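Local coordinates for ParM protein (Staphylococcus aureus, PDB 3JS6) that probably forms actin-like filaments that drive the segregation of plasmid DNA, at residues I219-Y222 / K223-S227; A131-E134 / K135-N138. All coordinates share one frame; numbering follows the deposited sequence.

Each of the two contacts lies within one short helix of an actin-like fold, between side chains a turn apart. Interaction 2 comes first along the chain, on helix 128-137, in the actin-like N-terminal domain. Interaction 1 follows on helix 218-228, in the MreB-like C-terminal part. Their centres lie 39 Å apart, on opposite sides of the chain's centre, and their nearest atoms are about 23 Å apart. Helix 128-137 packs on strands 111-120 and 148-161 of the large mixed sheet. Helix 218-228 packs among helices 240-244, 263-284 and 301-311. Each contact thus belongs to the local packing of its own half of the molecule, and neither bridges the two.

Interaction 1. Residues I219-Y222 / K223-S227; sequences IDFY and KRIAS
Phe221 and Ile225 make the apolar contact of this helix turn, one turn apart on the buried side of helix 218-228. The CD1 methyl of Ile225 lies over one face of the Phe221 ring, 3.9 Å from its centroid and displaced toward the rim. This is a CH-pi contact. Ile225 CD1 lies 3.7 Å from both Phe221 CE2 and Phe221 CZ. Phe221 has CG anti to its backbone nitrogen (chi1 -174°), while Ile225 CG1 is anti to its carbonyl carbon, and this brings ring and methyl together.

The backbone bonds are those of an alpha helix. Lys223 N donates to Ile219 O at 2.9 Å, and Arg224 N to Asp220 O at 2.8 Å. Ile225 N reaches Phe221 O, and Ala226 N reaches Tyr222 O in the straightest of the four, at 165°. Further on, Ser227 OG donates to Arg224 O at 2.6 Å, coming from above the carbonyl plane.

The charged groups stay apart: Asp220 OD1 and Arg224 NH2 are 5.9 Å from each other. Asp220 OD2 instead accepts a hydrogen bond from Gly217 N, near the start of the helix.

His304 and Phe266 meet the Phe221 ring edge-to-face, and Tyr222 packs on Pro240 and Ile243. The helix is thus held by its backbone bonds. Its buried side packs through Phe221, Tyr222 and Ile225, while Asp220 and Arg224 make no close ion pair with each other.

Interaction 2. Residues A131-E134 / K135-N138; sequences AKFE and KLLN
A chi1 of -171° at Phe133 swings the ring alongside its own carbonyl carbon, and Leu137 CG turns back beside its backbone nitrogen, which sets the leucine against the ring one turn later in helix 128-137. Leu137 CD1 sits over one face of the Phe133 ring, 3.9 Å from the centroid and offset toward the rim, in a CH-pi contact. Leu137 CD1 is 3.8 Å from Phe133 CE2. Leu136 CD1 is a looser neighbour, 4.3 Å from Phe133 CD2.

At Glu134 an off-staggered chi1 of 109° and a bend at chi2 fold the chain over the backbone of Lys135, and OE1 reaches Asn138. Asn138 ND2 gives a weak hydrogen bond of 3.4 Å to Glu134 OE1, with the carboxylate and amide planes 45° apart. The main chain of Asn138 is held more firmly: its N donates to Glu134 O at 2.8 Å. Leu137 N donates to Phe133 O at 3.0 Å, and Lys135 N bonds to Ala131 O.

Phe133 and Leu137 both rest on Thr118 of strand 111-120, and Leu137 also touches Val157 of strand 148-161. Lys132 points its amine to Asp88 in a salt bridge.

Asn138 is the first residue to leave helical geometry. Glu134 thus holds it through both backbone and side chain, though the second grip is slight. Phe133 and Leu137 give the packing against the sheet a largely apolar character, with Glu134 and Asn138 side chains also touching strand 148-161.

Interaction 1. Residues I219-Y222 / K223-S227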
ATOM      1  N   ILE A 219     -17.040  -1.094   2.247  1.00 46.51           N
ATOM      2  CA  ILE A 219     -17.866  -2.289   2.417  1.00 47.96           C
ATOM      3  C   ILE A 219     -19.186  -1.854   3.071  1.00 46.39           C
ATOM      4  O   ILE A 219     -20.267  -2.196   2.598  1.00 52.91           O
ATOM      5  CB  ILE A 219     -17.128  -3.335   3.295  1.00 47.05           C
ATOM      6  CG1 ILE A 219     -15.904  -3.854   2.534  1.00 42.44           C
ATOM      7  CG2 ILE A 219     -18.070  -4.474   3.682  1.00 49.67           C
ATOM      8  CD1 ILE A 219     -14.988  -4.749   3.337  1.00 49.61           C
ATOM      9  N   ASP A 220     -19.091  -1.073   4.143  1.00 42.08           N
ATOM     10  CA  ASP A 220     -20.283  -0.568   4.819  1.00 50.09           C
ATOM     11  C   ASP A 220     -21.121   0.299   3.871  1.00 53.70           C
ATOM     12  O   ASP A 220     -22.361   0.275   3.915  1.00 49.94           O
ATOM     13  CB  ASP A 220     -19.898   0.276   6.031  1.00 49.64           C
ATOM     14  CG  ASP A 220     -19.259  -0.537   7.124  1.00 62.55           C
ATOM     15  OD1 ASP A 220     -20.001  -1.235   7.855  1.00 64.08           O
ATOM     16  OD2 ASP A 220     -18.011  -0.484   7.241  1.00 64.68           O
ATOM     17  N   PHE A 221     -20.443   1.076   3.030  1.00 43.65           N
ATOM     18  CA  PHE A 221     -21.128   1.947   2.080  1.00 45.85           C
ATOM     19  C   PHE A 221     -22.017   1.126   1.142  1.00 48.05           C
ATOM     20  O   PHE A 221     -23.238   1.295   1.113  1.00 48.73           O
ATOM     21  CB  PHE A 221     -20.097   2.726   1.248  1.00 43.34           C
ATOM     22  CG  PHE A 221     -20.701   3.763   0.327  1.00 37.27           C
ATOM     23  CD1 PHE A 221     -21.443   4.824   0.842  1.00 37.12           C
ATOM     24  CD2 PHE A 221     -20.489   3.695  -1.047  1.00 40.98           C
ATOM     25  CE1 PHE A 221     -21.962   5.807   0.003  1.00 41.59           C
ATOM     26  CE2 PHE A 221     -21.004   4.674  -1.903  1.00 36.94           C
ATOM     27  CZ  PHE A 221     -21.742   5.732  -1.376  1.00 32.10           C
ATOM     28  N   TYR A 222     -21.378   0.241   0.385  1.00 47.08           N
ATOM     29  CA  TYR A 222     -22.049  -0.608  -0.581  1.00 56.36           C
ATOM     30  C   TYR A 222     -23.102  -1.499   0.067  1.00 60.19           C
ATOM     31  O   TYR A 222     -24.104  -1.847  -0.564  1.00 63.66           O
ATOM     32  CB  TYR A 222     -21.025  -1.473  -1.335  1.00 49.53           C
ATOM     33  CG  TYR A 222     -20.134  -0.708  -2.297  1.00 57.45           C
ATOM     34  CD1 TYR A 222     -18.834  -0.360  -1.949  1.00 62.60           C
ATOM     35  CD2 TYR A 222     -20.591  -0.347  -3.568  1.00 63.15           C
ATOM     36  CE1 TYR A 222     -18.002   0.329  -2.845  1.00 65.40           C
ATOM     37  CE2 TYR A 222     -19.769   0.341  -4.470  1.00 65.20           C
ATOM     38  CZ  TYR A 222     -18.475   0.674  -4.099  1.00 67.33           C
ATOM     39  OH  TYR A 222     -17.650   1.340  -4.980  1.00 65.00           O
ATOM     40  N   LYS A 223     -22.872  -1.874   1.321  1.00 59.45           N
ATOM     41  CA  LYS A 223     -23.820  -2.716   2.042  1.00 60.61           C
ATOM     42  C   LYS A 223     -25.056  -1.915   2.402  1.00 58.07           C
ATOM     43  O   LYS A 223     -26.185  -2.378   2.232  1.00 55.87           O
ATOM     44  CB  LYS A 223     -23.176  -3.274   3.316  1.00 61.38           C
ATOM     45  CG  LYS A 223     -22.731  -4.726   3.197  1.00 62.55           C
ATOM     46  CD  LYS A 223     -23.794  -5.696   3.725  1.00 69.62           C
ATOM     47  CE  LYS A 223     -25.146  -5.572   3.004  1.00 70.87           C
ATOM     48  NZ  LYS A 223     -25.105  -5.940   1.558  1.00 64.35           N
ATOM     49  N   ARG A 224     -24.837  -0.704   2.901  1.00 58.39           N
ATOM     50  CA  ARG A 224     -25.933   0.166   3.290  1.00 57.71           C
ATOM     51  C   ARG A 224     -26.762   0.519   2.049  1.00 63.91           C
ATOM     52  O   ARG A 224     -27.961   0.770   2.146  1.00 66.11           O
ATOM     53  CB  ARG A 224     -25.380   1.429   3.951  1.00 57.85           C
ATOM     54  CG  ARG A 224     -26.411   2.260   4.697  1.00 63.69           C
ATOM     55  CD  ARG A 224     -25.825   3.603   5.124  1.00 64.29           C
ATOM     56  NE  ARG A 224     -24.746   3.451   6.095  1.00 71.61           N
ATOM     57  CZ  ARG A 224     -24.928   3.345   7.409  1.00 74.06           C
ATOM     58  NH1 ARG A 224     -26.156   3.380   7.917  1.00 69.14           N
ATOM     59  NH2 ARG A 224     -23.881   3.202   8.216  1.00 71.92           N
ATOM     60  N   ILE A 225     -26.126   0.527   0.880  1.00 64.51           N
ATOM     61  CA  ILE A 225     -26.838   0.839  -0.358  1.00 65.32           C
ATOM     62  C   ILE A 225     -27.630  -0.383  -0.824  1.00 68.24           C
ATOM     63  O   ILE A 225     -28.829  -0.283  -1.100  1.00 67.00           O
ATOM     64  CB  ILE A 225     -25.861   1.291  -1.481  1.00 61.53           C
ATOM     65  CG1 ILE A 225     -25.419   2.737  -1.227  1.00 55.41           C
ATOM     66  CG2 ILE A 225     -26.528   1.179  -2.849  1.00 57.65           C
ATOM     67  CD1 ILE A 225     -24.372   3.229  -2.192  1.00 56.00           C
ATOM     68  N   ALA A 226     -26.955  -1.530  -0.898  1.00 68.36           N
ATOM     69  CA  ALA A 226     -27.580  -2.782  -1.323  1.00 68.53           C
ATOM     70  C   ALA A 226     -28.807  -3.117  -0.479  1.00 68.13           C
ATOM     71  O   ALA A 226     -29.710  -3.826  -0.931  1.00 67.85           O
ATOM     72  CB  ALA A 226     -26.572  -3.920  -1.245  1.00 66.52           C
ATOM     73  N   SER A 227     -28.834  -2.607   0.748  1.00 66.73           N
ATOM     74  CA  SER A 227     -29.952  -2.853   1.648  1.00 70.92           C
ATOM     75  C   SER A 227     -31.186  -2.030   1.274  1.00 68.09           C
ATOM     76  O   SER A 227     -32.268  -2.584   1.070  1.00 69.20           O
ATOM     77  CB  SER A 227     -29.541  -2.556   3.096  1.00 72.78           C
ATOM     78  OG  SER A 227     -29.226  -1.185   3.278  1.00 77.98           O
TER

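Interaction 2. Residues A131-E134 / K135-N138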
ATOM      1  N   ALA A 131      12.172  -1.755  14.598  1.00 38.52           N
ATOM      2  CA  ALA A 131      13.463  -2.446  14.642  1.00 36.59           C
ATOM      3  C   ALA A 131      13.381  -3.820  13.982  1.00 32.66           C
ATOM      4  O   ALA A 131      14.262  -4.200  13.218  1.00 29.58           O
ATOM      5  CB  ALA A 131      13.933  -2.600  16.080  1.00 42.85           C
ATOM      6  N   LYS A 132      12.336  -4.580  14.282  1.00 28.85           N
ATOM      7  CA  LYS A 132      12.191  -5.897  13.681  1.00 27.82           C
ATOM      8  C   LYS A 132      11.863  -5.837  12.187  1.00 25.38           C
ATOM      9  O   LYS A 132      12.262  -6.715  11.441  1.00 31.00           O
ATOM     10  CB  LYS A 132      11.109  -6.694  14.416  1.00 33.30           C
ATOM     11  CG  LYS A 132      11.552  -7.130  15.815  1.00 33.94           C
ATOM     12  CD  LYS A 132      10.495  -7.969  16.543  1.00 43.30           C
ATOM     13  CE  LYS A 132       9.213  -7.190  16.765  1.00 43.21           C
ATOM     14  NZ  LYS A 132       8.232  -7.986  17.563  1.00 50.87           N
ATOM     15  N   PHE A 133      11.135  -4.813  11.748  1.00 26.57           N
ATOM     16  CA  PHE A 133      10.786  -4.713  10.321  1.00 23.30           C
ATOM     17  C   PHE A 133      12.062  -4.361   9.560  1.00 26.21           C
ATOM     18  O   PHE A 133      12.368  -4.957   8.529  1.00 24.53           O
ATOM     19  CB  PHE A 133       9.737  -3.628  10.121  1.00 24.60           C
ATOM     20  CG  PHE A 133       9.149  -3.571   8.730  1.00 19.55           C
ATOM     21  CD1 PHE A 133       8.446  -2.437   8.327  1.00 18.65           C
ATOM     22  CD2 PHE A 133       9.220  -4.656   7.870  1.00 26.56           C
ATOM     23  CE1 PHE A 133       7.814  -2.378   7.087  1.00 21.51           C
ATOM     24  CE2 PHE A 133       8.593  -4.618   6.631  1.00 28.28           C
ATOM     25  CZ  PHE A 133       7.889  -3.477   6.238  1.00 27.18           C
ATOM     26  N   GLU A 134      12.814  -3.389  10.071  1.00 22.94           N
ATOM     27  CA  GLU A 134      14.046  -2.999   9.411  1.00 28.35           C
ATOM     28  C   GLU A 134      15.005  -4.184   9.389  1.00 29.68           C
ATOM     29  O   GLU A 134      15.805  -4.322   8.461  1.00 27.31           O
ATOM     30  CB  GLU A 134      14.665  -1.762  10.096  1.00 36.07           C
ATOM     31  CG  GLU A 134      15.935  -2.004  10.900  1.00 54.26           C
ATOM     32  CD  GLU A 134      17.159  -2.330  10.045  1.00 57.73           C
ATOM     33  OE1 GLU A 134      17.505  -1.531   9.138  1.00 54.57           O
ATOM     34  OE2 GLU A 134      17.781  -3.387  10.298  1.00 59.21           O
ATOM     35  N   LYS A 135      14.940  -5.051  10.398  1.00 28.18           N
ATOM     36  CA  LYS A 135      15.819  -6.222  10.402  1.00 30.33           C
ATOM     37  C   LYS A 135      15.395  -7.243   9.325  1.00 31.32           C
ATOM     38  O   LYS A 135      16.218  -7.965   8.765  1.00 25.27           O
ATOM     39  CB  LYS A 135      15.816  -6.897  11.775  1.00 37.62           C
ATOM     40  CG  LYS A 135      16.943  -6.453  12.681  1.00 41.86           C
ATOM     41  CD  LYS A 135      16.963  -7.263  13.978  1.00 50.91           C
ATOM     42  CE  LYS A 135      17.030  -8.768  13.685  1.00 56.67           C
ATOM     43  NZ  LYS A 135      17.010  -9.620  14.918  1.00 64.34           N
ATOM     44  N   LEU A 136      14.105  -7.313   9.041  1.00 25.95           N
ATOM     45  CA  LEU A 136      13.654  -8.229   8.015  1.00 28.55           C
ATOM     46  C   LEU A 136      14.150  -7.711   6.653  1.00 26.47           C
ATOM     47  O   LEU A 136      14.620  -8.472   5.820  1.00 20.86           O
ATOM     48  CB  LEU A 136      12.122  -8.289   7.993  1.00 25.37           C
ATOM     49  CG  LEU A 136      11.353  -9.017   9.100  1.00 39.66           C
ATOM     50  CD1 LEU A 136       9.840  -8.777   8.921  1.00 34.09           C
ATOM     51  CD2 LEU A 136      11.664 -10.518   9.045  1.00 32.11           C
ATOM     52  N   LEU A 137      14.056  -6.401   6.460  1.00 19.82           N
ATOM     53  CA  LEU A 137      14.414  -5.754   5.197  1.00 22.35           C
ATOM     54  C   LEU A 137      15.898  -5.623   4.899  1.00 21.81           C
ATOM     55  O   LEU A 137      16.356  -5.890   3.783  1.00 24.19           O
ATOM     56  CB  LEU A 137      13.791  -4.360   5.166  1.00 20.67           C
ATOM     57  CG  LEU A 137      12.267  -4.350   5.276  1.00 22.06           C
ATOM     58  CD1 LEU A 137      11.767  -2.892   5.412  1.00 20.65           C
ATOM     59  CD2 LEU A 137      11.662  -5.036   4.048  1.00 24.47           C
ATOM     60  N   ASN A 138      16.651  -5.219   5.910  1.00 26.30           N
ATOM     61  CA  ASN A 138      18.070  -4.995   5.728  1.00 27.61           C
ATOM     62  C   ASN A 138      18.970  -6.211   5.803  1.00 32.84           C
ATOM     63  O   ASN A 138      19.609  -6.446   6.829  1.00 26.76           O
ATOM     64  CB  ASN A 138      18.560  -3.956   6.725  1.00 27.00           C
ATOM     65  CG  ASN A 138      19.686  -3.141   6.174  1.00 33.55           C
ATOM     66  OD1 ASN A 138      20.500  -3.650   5.410  1.00 32.12           O
ATOM     67  ND2 ASN A 138      19.745  -1.866   6.547  1.00 38.84           N
TER